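Local coordinates for protein ribonucleoside-diphosphate reductase (Pseudomonas aeruginosa, PDB 5IM3) that probably reduces ribonucleoside diphosphates to deoxyribonucleotides for DNA synthesis, using thioredoxin as reductant, and binds dATP as an allosteric ligand, at residues Y353-P358 / V631-N636; I389-M394 / Y643-A648; C587-L592 / C602-I607; K625-A630 / V658-M663; M767-T772 / S864-W869. All blocks are in the same frame, centred on the assembly; numbering follows the deposited sequence.

Interaction 1. Residues Y353-P358 / V631-N636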
# COMPACT_ATOMS: atom_id res chain seq x y z
N TYR A 353 13.16 4.76 51.90
CA TYR A 353 12.09 5.57 51.34
C TYR A 353 12.73 6.82 50.78
O TYR A 353 13.80 7.24 51.23
CB TYR A 353 11.03 5.90 52.41
CG TYR A 353 10.19 7.13 52.13
CD1 TYR A 353 10.60 8.39 52.56
CD2 TYR A 353 8.98 7.04 51.46
CE1 TYR A 353 9.84 9.52 52.31
CE2 TYR A 353 8.21 8.16 51.21
CZ TYR A 353 8.64 9.40 51.64
OH TYR A 353 7.88 10.51 51.39
N MET A 354 12.09 7.41 49.77
CA MET A 354 12.62 8.62 49.16
C MET A 354 11.48 9.60 48.92
O MET A 354 10.49 9.25 48.27
CB MET A 354 13.35 8.31 47.85
CG MET A 354 14.17 9.47 47.31
SD MET A 354 15.37 10.11 48.50
CE MET A 354 16.40 8.67 48.77
N SER A 355 11.63 10.81 49.45
CA SER A 355 10.65 11.85 49.20
C SER A 355 10.62 12.18 47.71
O SER A 355 11.55 11.87 46.95
CB SER A 355 10.99 13.09 50.02
OG SER A 355 11.11 12.78 51.39
N SER A 356 9.54 12.83 47.30
CA SER A 356 9.39 13.22 45.90
C SER A 356 10.45 14.24 45.51
O SER A 356 11.08 14.88 46.36
CB SER A 356 8.00 13.80 45.66
OG SER A 356 7.81 14.96 46.45
N THR A 357 10.63 14.39 44.20
CA THR A 357 11.59 15.35 43.66
C THR A 357 11.44 16.75 44.22
O THR A 357 12.45 17.35 44.60
CB THR A 357 11.46 15.33 42.13
OG1 THR A 357 12.23 14.24 41.60
CG2 THR A 357 11.94 16.64 41.50
N PRO A 358 10.24 17.34 44.30
CA PRO A 358 10.16 18.71 44.85
C PRO A 358 10.53 18.79 46.32
O PRO A 358 11.16 19.76 46.73
CB PRO A 358 8.69 19.11 44.60
CG PRO A 358 7.96 17.84 44.46
CD PRO A 358 8.92 16.87 43.83
N VAL A 631 4.68 8.00 56.16
CA VAL A 631 3.41 8.70 56.24
C VAL A 631 3.56 9.97 57.07
O VAL A 631 3.00 11.02 56.73
CB VAL A 631 2.31 7.78 56.81
CG1 VAL A 631 1.02 8.55 57.04
CG2 VAL A 631 2.07 6.60 55.87
N ARG A 632 4.30 9.90 58.17
CA ARG A 632 4.51 11.09 58.99
C ARG A 632 5.21 12.18 58.20
O ARG A 632 4.79 13.34 58.22
CB ARG A 632 5.32 10.74 60.24
CG ARG A 632 5.43 11.89 61.23
CD ARG A 632 6.32 11.54 62.42
NE ARG A 632 6.28 12.58 63.44
CZ ARG A 632 5.40 12.62 64.44
NH1 ARG A 632 4.48 11.67 64.56
NH2 ARG A 632 5.44 13.61 65.33
N MET A 633 6.28 11.83 57.48
CA MET A 633 6.97 12.81 56.65
C MET A 633 6.03 13.43 55.63
O MET A 633 6.08 14.64 55.39
CB MET A 633 8.16 12.15 55.96
CG MET A 633 9.22 11.65 56.92
SD MET A 633 10.49 10.64 56.13
CE MET A 633 11.26 11.82 55.03
N LEU A 634 5.16 12.62 55.02
CA LEU A 634 4.22 13.15 54.04
C LEU A 634 3.19 14.06 54.70
O LEU A 634 2.80 15.08 54.12
CB LEU A 634 3.54 12.01 53.29
CG LEU A 634 4.40 11.25 52.28
CD1 LEU A 634 3.62 10.10 51.64
CD2 LEU A 634 4.96 12.18 51.21
N ASP A 635 2.74 13.71 55.91
CA ASP A 635 1.82 14.59 56.61
C ASP A 635 2.48 15.91 56.96
O ASP A 635 1.84 16.97 56.91
CB ASP A 635 1.28 13.90 57.86
CG ASP A 635 0.00 14.54 58.38
OD1 ASP A 635 -0.93 14.72 57.57
OD2 ASP A 635 -0.07 14.87 59.58
N ASN A 636 3.77 15.87 57.30
CA ASN A 636 4.51 17.11 57.56
C ASN A 636 4.58 17.98 56.31
O ASN A 636 4.50 19.21 56.40
CB ASN A 636 5.92 16.79 58.05
CG ASN A 636 5.94 16.29 59.49
OD1 ASN A 636 4.92 15.89 60.04
ND2 ASN A 636 7.12 16.33 60.10

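Interaction 2. Residues I389-M394 / Y643-A648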
# COMPACT_ATOMS: atom_id res chain seq x y z
N ILE A 389 -6.98 29.53 33.74
CA ILE A 389 -5.74 29.78 33.00
C ILE A 389 -4.73 30.47 33.90
O ILE A 389 -3.54 30.15 33.88
CB ILE A 389 -6.02 30.62 31.74
CG1 ILE A 389 -7.08 29.96 30.86
CG2 ILE A 389 -4.73 30.82 30.95
CD1 ILE A 389 -6.71 28.60 30.37
N HIS A 390 -5.20 31.43 34.69
CA HIS A 390 -4.32 32.15 35.60
C HIS A 390 -3.72 31.21 36.65
O HIS A 390 -2.52 31.29 36.95
CB HIS A 390 -5.10 33.28 36.28
CG HIS A 390 -4.29 34.13 37.20
ND1 HIS A 390 -3.88 33.69 38.44
CD2 HIS A 390 -3.83 35.40 37.08
CE1 HIS A 390 -3.19 34.64 39.04
NE2 HIS A 390 -3.15 35.69 38.24
N ASP A 391 -4.54 30.31 37.20
CA ASP A 391 -4.03 29.35 38.17
C ASP A 391 -3.01 28.41 37.54
O ASP A 391 -1.98 28.11 38.14
CB ASP A 391 -5.19 28.55 38.77
CG ASP A 391 -6.10 29.40 39.63
OD1 ASP A 391 -5.65 30.46 40.11
OD2 ASP A 391 -7.27 29.01 39.83
N ASN A 392 -3.28 27.95 36.31
CA ASN A 392 -2.32 27.12 35.59
C ASN A 392 -0.95 27.78 35.55
O ASN A 392 0.07 27.14 35.83
CB ASN A 392 -2.82 26.85 34.17
CG ASN A 392 -3.71 25.63 34.07
OD1 ASN A 392 -3.80 25.01 33.01
ND2 ASN A 392 -4.37 25.27 35.17
N ALA A 393 -0.92 29.06 35.21
CA ALA A 393 0.35 29.77 35.10
C ALA A 393 1.05 29.85 36.46
O ALA A 393 2.24 29.57 36.57
CB ALA A 393 0.13 31.16 34.52
N MET A 394 0.31 30.21 37.51
CA MET A 394 0.92 30.37 38.83
C MET A 394 1.42 29.04 39.38
O MET A 394 2.52 28.96 39.94
CB MET A 394 -0.08 30.99 39.81
CG MET A 394 -0.55 32.38 39.45
SD MET A 394 0.80 33.54 39.16
CE MET A 394 0.91 33.49 37.40
N TYR A 643 2.35 27.81 49.90
CA TYR A 643 1.24 27.78 48.96
C TYR A 643 1.14 29.11 48.22
O TYR A 643 1.10 30.18 48.84
CB TYR A 643 -0.07 27.48 49.68
CG TYR A 643 -0.10 26.10 50.30
CD1 TYR A 643 -0.51 25.00 49.57
CD2 TYR A 643 0.29 25.91 51.63
CE1 TYR A 643 -0.53 23.74 50.12
CE2 TYR A 643 0.27 24.65 52.20
CZ TYR A 643 -0.14 23.56 51.44
OH TYR A 643 -0.16 22.30 51.98
N SER A 644 1.08 29.03 46.89
CA SER A 644 0.95 30.20 46.03
C SER A 644 -0.51 30.60 45.81
O SER A 644 -0.84 31.78 45.87
CB SER A 644 1.60 29.93 44.67
OG SER A 644 2.97 29.57 44.81
N VAL A 645 -1.38 29.62 45.56
CA VAL A 645 -2.80 29.89 45.33
C VAL A 645 -3.57 29.44 46.56
O VAL A 645 -3.32 28.34 47.09
CB VAL A 645 -3.31 29.20 44.06
CG1 VAL A 645 -2.42 29.57 42.87
CG2 VAL A 645 -3.36 27.70 44.24
N PRO A 646 -4.54 30.22 47.04
CA PRO A 646 -5.17 29.91 48.33
C PRO A 646 -6.03 28.66 48.31
O PRO A 646 -6.16 27.99 49.34
CB PRO A 646 -5.99 31.16 48.64
CG PRO A 646 -6.33 31.71 47.29
CD PRO A 646 -5.15 31.41 46.41
N GLN A 647 -6.63 28.32 47.17
CA GLN A 647 -7.47 27.13 47.12
C GLN A 647 -6.67 25.84 47.14
O GLN A 647 -7.25 24.77 47.36
CB GLN A 647 -8.37 27.16 45.88
CG GLN A 647 -7.67 27.55 44.59
CD GLN A 647 -7.93 28.99 44.19
OE1 GLN A 647 -7.73 29.91 44.97
NE2 GLN A 647 -8.37 29.18 42.95
N ALA A 648 -5.35 25.90 46.93
CA ALA A 648 -4.51 24.73 47.10
C ALA A 648 -4.19 24.51 48.57
O ALA A 648 -4.23 23.37 49.06
CB ALA A 648 -3.22 24.87 46.28

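Interaction 3. Residues C587-L592 / C602-I607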
# COMPACT_ATOMS: atom_id res chain seq x y z
N CYS A 587 -0.16 12.60 35.69
CA CYS A 587 0.42 11.26 35.59
C CYS A 587 -0.57 10.14 35.86
O CYS A 587 -0.19 8.97 35.83
CB CYS A 587 1.62 11.16 36.54
SG CYS A 587 2.91 12.39 36.19
N THR A 588 -1.83 10.48 36.15
CA THR A 588 -2.96 9.53 36.15
C THR A 588 -2.90 8.53 37.31
O THR A 588 -3.32 7.39 37.15
CB THR A 588 -3.07 8.78 34.82
OG1 THR A 588 -2.06 7.77 34.73
CG2 THR A 588 -2.95 9.75 33.65
N GLU A 589 -2.40 8.94 38.48
CA GLU A 589 -2.45 8.10 39.67
C GLU A 589 -3.17 8.75 40.84
O GLU A 589 -3.32 8.11 41.89
CB GLU A 589 -1.03 7.69 40.10
CG GLU A 589 -0.27 8.72 40.96
CD GLU A 589 0.22 9.91 40.18
OE1 GLU A 589 -0.11 10.02 38.98
OE2 GLU A 589 0.95 10.74 40.76
N ILE A 590 -3.61 10.00 40.70
CA ILE A 590 -4.21 10.76 41.79
C ILE A 590 -5.71 10.90 41.53
O ILE A 590 -6.13 11.14 40.40
CB ILE A 590 -3.54 12.14 41.92
CG1 ILE A 590 -2.03 11.98 42.13
CG2 ILE A 590 -4.17 12.95 43.04
CD1 ILE A 590 -1.66 11.21 43.39
N THR A 591 -6.51 10.75 42.60
CA THR A 591 -7.97 10.85 42.50
C THR A 591 -8.46 11.65 43.71
O THR A 591 -8.87 11.09 44.73
CB THR A 591 -8.64 9.47 42.43
OG1 THR A 591 -8.26 8.69 43.57
CG2 THR A 591 -8.23 8.74 41.16
N LEU A 592 -8.41 12.98 43.58
CA LEU A 592 -8.80 13.89 44.65
C LEU A 592 -9.90 14.83 44.16
O LEU A 592 -10.00 15.12 42.96
CB LEU A 592 -7.59 14.71 45.13
CG LEU A 592 -6.41 13.92 45.70
CD1 LEU A 592 -5.24 14.86 45.97
CD2 LEU A 592 -6.81 13.19 46.97
N CYS A 602 -0.99 17.01 45.31
CA CYS A 602 -0.44 15.67 45.49
C CYS A 602 0.87 15.77 46.26
O CYS A 602 1.85 16.36 45.77
CB CYS A 602 -0.20 14.98 44.15
SG CYS A 602 -1.26 15.56 42.79
N ASN A 603 0.90 15.18 47.45
CA ASN A 603 2.09 15.14 48.29
C ASN A 603 2.59 13.70 48.31
O ASN A 603 1.91 12.81 48.84
CB ASN A 603 1.76 15.66 49.69
CG ASN A 603 0.78 16.84 49.66
OD1 ASN A 603 1.14 17.96 49.29
ND2 ASN A 603 -0.47 16.59 50.06
N LEU A 604 3.76 13.46 47.71
CA LEU A 604 4.14 12.13 47.25
C LEU A 604 5.49 11.68 47.78
O LEU A 604 6.39 12.49 48.02
CB LEU A 604 4.19 12.08 45.72
CG LEU A 604 2.91 12.48 44.99
CD1 LEU A 604 3.14 12.48 43.48
CD2 LEU A 604 1.77 11.54 45.37
N GLY A 605 5.62 10.36 47.93
CA GLY A 605 6.86 9.69 48.25
C GLY A 605 6.70 8.22 47.96
O GLY A 605 5.59 7.72 47.78
N SER A 606 7.83 7.50 47.93
CA SER A 606 7.80 6.11 47.48
C SER A 606 8.67 5.22 48.35
O SER A 606 9.82 5.55 48.66
CB SER A 606 8.25 6.01 46.02
OG SER A 606 7.22 6.47 45.16
N ILE A 607 8.11 4.07 48.72
CA ILE A 607 8.86 3.03 49.42
C ILE A 607 9.80 2.34 48.43
O ILE A 607 9.46 2.15 47.26
CB ILE A 607 7.90 2.02 50.06
CG1 ILE A 607 6.90 2.72 50.98
CG2 ILE A 607 8.69 0.95 50.81
CD1 ILE A 607 7.52 3.43 52.17

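Interaction 4. Residues K625-A630 / V658-M663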
# COMPACT_ATOMS: atom_id res chain seq x y z
N LYS A 625 7.92 -0.23 59.92
CA LYS A 625 8.67 0.90 60.45
C LYS A 625 8.89 1.97 59.40
O LYS A 625 8.77 3.17 59.68
CB LYS A 625 10.01 0.41 61.01
CG LYS A 625 9.87 -0.47 62.23
CD LYS A 625 10.73 -1.71 62.12
CE LYS A 625 10.56 -2.61 63.32
NZ LYS A 625 11.37 -3.85 63.18
N THR A 626 9.22 1.57 58.17
CA THR A 626 9.47 2.55 57.12
C THR A 626 8.18 3.25 56.70
O THR A 626 8.17 4.46 56.45
CB THR A 626 10.13 1.88 55.92
OG1 THR A 626 9.29 0.82 55.46
CG2 THR A 626 11.50 1.32 56.31
N VAL A 627 7.07 2.51 56.62
CA VAL A 627 5.80 3.11 56.23
C VAL A 627 5.34 4.10 57.29
O VAL A 627 4.85 5.19 56.98
CB VAL A 627 4.74 2.02 55.97
CG1 VAL A 627 3.36 2.64 55.78
CG2 VAL A 627 5.12 1.21 54.74
N LYS A 628 5.46 3.73 58.57
CA LYS A 628 5.05 4.63 59.64
C LYS A 628 5.77 5.97 59.54
O LYS A 628 5.15 7.03 59.69
CB LYS A 628 5.31 3.98 61.00
CG LYS A 628 4.27 2.96 61.42
CD LYS A 628 4.54 2.47 62.84
CE LYS A 628 3.33 1.75 63.43
NZ LYS A 628 3.52 1.47 64.88
N THR A 629 7.08 5.93 59.30
CA THR A 629 7.84 7.17 59.19
C THR A 629 7.56 7.89 57.88
O THR A 629 7.55 9.12 57.84
CB THR A 629 9.34 6.89 59.33
OG1 THR A 629 9.59 6.31 60.61
CG2 THR A 629 10.15 8.18 59.21
N ALA A 630 7.33 7.14 56.80
CA ALA A 630 7.02 7.75 55.51
C ALA A 630 5.74 8.57 55.59
O ALA A 630 5.70 9.72 55.15
CB ALA A 630 6.89 6.66 54.45
N VAL A 658 -2.30 12.40 51.12
CA VAL A 658 -0.92 12.10 50.76
C VAL A 658 -0.95 10.96 49.76
O VAL A 658 -1.98 10.32 49.54
CB VAL A 658 -0.05 11.75 51.99
CG1 VAL A 658 -0.04 12.91 52.99
CG2 VAL A 658 -0.54 10.47 52.66
N GLY A 659 0.20 10.71 49.14
CA GLY A 659 0.33 9.63 48.18
C GLY A 659 1.61 8.84 48.35
O GLY A 659 2.64 9.20 47.77
N LEU A 660 1.56 7.78 49.14
CA LEU A 660 2.71 6.91 49.36
C LEU A 660 2.70 5.80 48.31
O LEU A 660 1.75 5.01 48.24
CB LEU A 660 2.68 6.31 50.77
CG LEU A 660 3.83 5.36 51.14
CD1 LEU A 660 5.14 6.11 51.23
CD2 LEU A 660 3.53 4.65 52.45
N GLY A 661 3.76 5.75 47.49
CA GLY A 661 3.89 4.76 46.45
C GLY A 661 4.99 3.76 46.72
O GLY A 661 5.48 3.61 47.85
N ILE A 662 5.39 3.05 45.66
CA ILE A 662 6.44 2.04 45.74
C ILE A 662 7.35 2.16 44.53
O ILE A 662 6.98 2.70 43.48
CB ILE A 662 5.87 0.61 45.83
CG1 ILE A 662 4.93 0.34 44.64
CG2 ILE A 662 5.14 0.42 47.15
CD1 ILE A 662 4.51 -1.11 44.51
N MET A 663 8.57 1.63 44.68
CA MET A 663 9.50 1.50 43.57
C MET A 663 10.41 0.31 43.83
O MET A 663 10.46 -0.23 44.94
CB MET A 663 10.31 2.79 43.35
CG MET A 663 11.08 3.28 44.57
SD MET A 663 12.09 4.72 44.19
CE MET A 663 12.79 5.08 45.79

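Interaction 5. Residues M767-T772 / S864-W869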
# COMPACT_ATOMS: atom_id res chain seq x y z
N MET A 767 -2.38 6.40 49.68
CA MET A 767 -1.51 5.68 48.76
C MET A 767 -1.76 6.08 47.31
O MET A 767 -2.90 6.31 46.90
CB MET A 767 -1.72 4.18 48.91
CG MET A 767 -1.55 3.69 50.33
SD MET A 767 -2.27 2.06 50.55
CE MET A 767 -1.11 1.07 49.62
N ALA A 768 -0.67 6.15 46.55
CA ALA A 768 -0.73 6.37 45.11
C ALA A 768 0.63 5.99 44.55
O ALA A 768 1.66 6.38 45.11
CB ALA A 768 -1.07 7.83 44.78
N ILE A 769 0.64 5.23 43.46
CA ILE A 769 1.88 4.78 42.83
C ILE A 769 2.12 5.69 41.63
O ILE A 769 1.48 5.56 40.59
CB ILE A 769 1.81 3.31 42.42
CG1 ILE A 769 1.57 2.42 43.64
CG2 ILE A 769 3.10 2.89 41.72
CD1 ILE A 769 1.38 0.95 43.31
N ALA A 770 3.06 6.61 41.79
CA ALA A 770 3.44 7.57 40.78
C ALA A 770 4.74 7.16 40.11
O ALA A 770 5.48 6.32 40.63
CB ALA A 770 3.61 8.96 41.41
N PRO A 771 5.06 7.72 38.94
CA PRO A 771 6.39 7.48 38.36
C PRO A 771 7.48 7.95 39.31
O PRO A 771 7.27 8.84 40.14
CB PRO A 771 6.36 8.31 37.07
CG PRO A 771 4.91 8.46 36.74
CD PRO A 771 4.22 8.55 38.07
N THR A 772 8.65 7.33 39.19
CA THR A 772 9.76 7.56 40.12
C THR A 772 11.07 7.68 39.37
O THR A 772 12.11 7.20 39.83
CB THR A 772 9.85 6.43 41.14
OG1 THR A 772 10.19 5.21 40.47
CG2 THR A 772 8.54 6.25 41.89
N SER A 864 -4.39 -4.66 38.74
CA SER A 864 -5.74 -4.85 39.26
C SER A 864 -5.72 -5.24 40.73
O SER A 864 -6.54 -4.76 41.52
CB SER A 864 -6.47 -5.91 38.45
OG SER A 864 -7.75 -6.18 39.00
N ARG A 865 -4.80 -6.12 41.12
CA ARG A 865 -4.76 -6.57 42.51
C ARG A 865 -4.11 -5.55 43.43
O ARG A 865 -4.46 -5.48 44.61
CB ARG A 865 -4.04 -7.91 42.61
CG ARG A 865 -4.92 -9.08 42.23
CD ARG A 865 -4.12 -10.11 41.51
NE ARG A 865 -4.92 -11.24 41.05
CZ ARG A 865 -5.19 -12.32 41.77
NH1 ARG A 865 -4.75 -12.42 43.02
NH2 ARG A 865 -5.92 -13.29 41.26
N ARG A 866 -3.16 -4.76 42.92
CA ARG A 866 -2.63 -3.67 43.72
C ARG A 866 -3.71 -2.62 43.98
O ARG A 866 -3.79 -2.07 45.08
CB ARG A 866 -1.43 -3.03 43.01
CG ARG A 866 -0.16 -3.87 43.10
CD ARG A 866 1.04 -3.12 42.54
NE ARG A 866 0.90 -2.90 41.10
CZ ARG A 866 1.42 -3.69 40.16
NH1 ARG A 866 2.14 -4.75 40.49
NH2 ARG A 866 1.22 -3.41 38.88
N GLN A 867 -4.57 -2.37 42.99
CA GLN A 867 -5.61 -1.36 43.12
C GLN A 867 -6.66 -1.73 44.16
O GLN A 867 -7.43 -0.86 44.58
CB GLN A 867 -6.29 -1.14 41.77
CG GLN A 867 -7.21 0.08 41.71
CD GLN A 867 -6.51 1.36 42.13
OE1 GLN A 867 -5.70 1.91 41.39
NE2 GLN A 867 -6.82 1.83 43.33
N LYS A 868 -6.72 -2.99 44.59
CA LYS A 868 -7.69 -3.37 45.62
C LYS A 868 -7.37 -2.70 46.94
O LYS A 868 -8.27 -2.50 47.76
CB LYS A 868 -7.70 -4.88 45.81
CG LYS A 868 -7.72 -5.67 44.53
CD LYS A 868 -7.88 -7.15 44.80
CE LYS A 868 -6.83 -7.69 45.77
NZ LYS A 868 -7.04 -9.13 46.07
N TRP A 869 -6.10 -2.39 47.18
CA TRP A 869 -5.65 -1.86 48.46
C TRP A 869 -5.33 -0.38 48.42
O TRP A 869 -5.20 0.24 49.48
CB TRP A 869 -4.42 -2.65 48.92
CG TRP A 869 -4.61 -4.13 48.80
CD1 TRP A 869 -4.05 -4.96 47.87
CD2 TRP A 869 -5.43 -4.97 49.63
NE1 TRP A 869 -4.46 -6.25 48.07
CE2 TRP A 869 -5.31 -6.28 49.14
CE3 TRP A 869 -6.25 -4.73 50.73
CZ2 TRP A 869 -5.97 -7.36 49.73
CZ3 TRP A 869 -6.91 -5.80 51.32
CH2 TRP A 869 -6.77 -7.09 50.81

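Interaction 1. Residues Y353-P358 / V631-N636
Tyr353 and Ser355 meet Met633 and Leu634 by a sulfur-aromatic contact, a methyl-to-ring contact and two contacts of hydrocarbon with hydroxyl. The Met-aromatic contact is oblique: SD of Met633 lies 5.0 Å from the centroid of the Tyr353 ring and 55° off its normal. The tyrosine and the methionine run alongside each other, pointing opposite ways. Because the methionine bends at its last torsion (chi3 64°), its methyl CE is carried to the ring edge, near the ring plane, 3.8 Å from CE1 of Tyr353.

Two van der Waals contacts set carbon against hydroxyl oxygen: CE of Met633 rests 3.8 Å from OG of Ser355, and CD2 of Leu634 closes on OH of Tyr353 at 3.4 Å.

The axis of strand 353-355 runs nearly parallel to that of the 631-636 part of helix 620-640, 7° apart, with a closest approach of 10.2 Å. The strand, an antiparallel neighbour of strand 600-608, thus packs on a barrel helix, and helix 337-349 also touches Tyr353 and Met633.

With dispersion and sulfur-ring attraction doing the work, the two elements should be matched by shape, while Asp635 directs its charge elsewhere, to Arg656, Arg707 and Arg762.

Interaction 2. Residues I389-M394 / Y643-A648
The Asp391 carboxylate and the Gln647 amide reach toward each other from the two segments with their planes almost perpendicular, 89° apart. NE2 of Gln647 stands above one side of the carboxylate, tilted well out of its plane, and comes to 3.3 Å from OD2 of Asp391. The other carboxylate oxygen, OD1 of Asp391, has CG1 of Val645 loosely beside it at 4.3 Å.

Torsions explain how the glutamine gets there. Its CG sits in the crowded position between the backbone N and the carbonyl carbon (chi1 46°), and a further bend at chi2 (-102°) swings the amide across to helix 382-395. The same valine methyl supplies the apolar half of the contact: CG1 of Val645 packs at 4.1 Å against CB of Met394. Only the root of that methionine is used, since its bent chain leads the sulfur away from the valine.

Val645 is the N-cap residue of helix 646-655, so the contact sets the start of one helix beside the flank of another. Helix 382-395 belongs to the subunit interface, where His390 is hydrogen-bonded to Ser383 of the second subunit and Met394 packs on Leu382 of the same neighbour, consistent with the helical dimer contact of class I ribonucleotide reductases.

Ile599, from the loop ahead of strand 600-608, touches Asp391, Val645 and Gln647. Beyond Met394 lies bound dATP, about 6 Å from its side chain, and Lys397, which belongs to a dATP site, is about 5 Å away.

Interaction 3. Residues C587-L592 / C602-I607
Ile590 packs on Cys602 and Leu604 inside the ten-stranded alpha-beta barrel, where the irregular 587-592 segment meets strand 600-608. The segment's position is consistent with the finger loop that reaches into the barrel in this family.

Apolar packing is led by the isoleucine, two of whose carbons lie together against one side of the cysteine sulfur: SG of Cys602 is 3.7 Å from CG1 and 3.9 Å from CG2 of Ile590. Farther out, CD1 of Ile590 reaches CD2 of Leu604 at 4.0 Å as the two side chains pass at a slant.

A covalent link fixes the sulfur from elsewhere. Cys602 is joined to Cys373 in a disulfide, and its first torsion, -26°, departs from a staggered value, probably because SG is tied to strand 373-377. Leu375 of that strand also touches both Ile590 and Cys602. The disulfide is consistent with the oxidised form of the redox-active pair known in these reductases, and the isoleucine covers part of it.

Hydrogen bonds are made outside the pair: OD1 of Asn585 accepts from the backbone N atoms of Glu589 and Ile590.

Glu589 adds a mixed contact. Its chain folds at chi2 (-74°), bringing one carboxylate oxygen round to the leucine, and OE2 of Glu589 ends 3.9 Å from CD1 of Leu604.

Interaction 4. Residues K625-A630 / V658-M663
Leu660 reaches from strand 659-663 toward Val627 and Ala630 on helix 620-640. Its CB leaves the strand in the direction of the helix, and the next step carries CG opposite the backbone N (chi1 180°), so that the fork, not the stem, makes the close contacts.

At that fork the two methyls part company. CD1 of Leu660 settles against the methyl of the alanine, 3.7 Å from CB of Ala630, and it also touches Tyr353 and Ile607. The second branch serves the preceding turn of the helix: CD2 of Leu660 lies 3.9 Å from CG1 of Val627, the two side chains passing at a slant. One leucine thus bridges residues three apart in the helix, and the small alanine is consistent with the close approach of the strand, with CA of Ala630 and CA of Leu660 7.6 Å apart.

The glycines flanking Leu660 carry no side chain, and through their backbones the strand pairs with strand 600-608. Val627 is also touched by Tyr695 and Ala696 of helix 679-707. Strand 600-608, helix 620-640 and the parallel strand 659-663 follow in that order, a beta-alpha-beta crossover, with helix 646-655 added, within the alpha-beta barrel of the reductases.

Interaction 5. Residues M767-T772 / S864-W869
Ile769 and Arg866 cross at about a right angle, the terminal methyl of one meeting the aliphatic shaft of the other. CD1 of Ile769 lies 4.2 Å from CD of Arg866, and relative to the guanidinium group the methyl is placed obliquely. CD is offered to the isoleucine by the extended start of the arginine chain, and the bend at chi3 (-66°) turns NE and the head off to other partners: NE is hydrogen-bonded to Gln874, and the group makes a cation-pi contact with Phe665.

Met767 and Trp869 are related differently. The methionine meets the backbone of the tryptophan, SD of Met767 standing 3.6 Å from O of Trp869, and the indole itself leads away. That ring has CB of Lys868 over one face, offset toward the rim, and it meets Trp750 with the planes nearly parallel, about 10° apart. Its NE1 is hydrogen-bonded to Asp686, which also forms a salt bridge with NZ of Lys868.

The contact joins helix 856-866 and the residues that follow to an extended piece of chain in the barrel domain. Backbone bonds tie Ala768 to Leu660 of strand 659-663 and Ile769 to Ala873 and Ser875, so the 767-772 segment is held between them. Met689 of helix 679-707 touches Met767.

Chemically, the two segments share loose van der Waals contact of methyl, methylene and sulfur, whereas NE of Arg866 and NE1 of Trp869 are hydrogen-bonded by residues outside the contact; orientation is therefore probably set largely by those outside bonds.

Overall arrangement
Interactions 1, 3, 4 and 5 form one connected core, whereas interaction 2 stands apart. Interactions 1 and 4, with centres 8 Å apart, share helix 620-640, and the Tyr353 ring touches Ala630. Strand 600-608 links interaction 3 to its neighbours: N of Met354 lies 3.1 Å from O of Ser606, and N of Gly661 2.7 Å from O of Gly605, both probable hydrogen bonds. Interaction 5, whose centre lies 9 Å from that of interaction 3, joins through Glu589, which packs on Ala770. Interaction 2 lies 19 Å from interaction 3 between centres, beside bound dATP at the subunit interface; the others lie away from the dATP sites, with the Cys373-Cys602 disulfide at interaction 3.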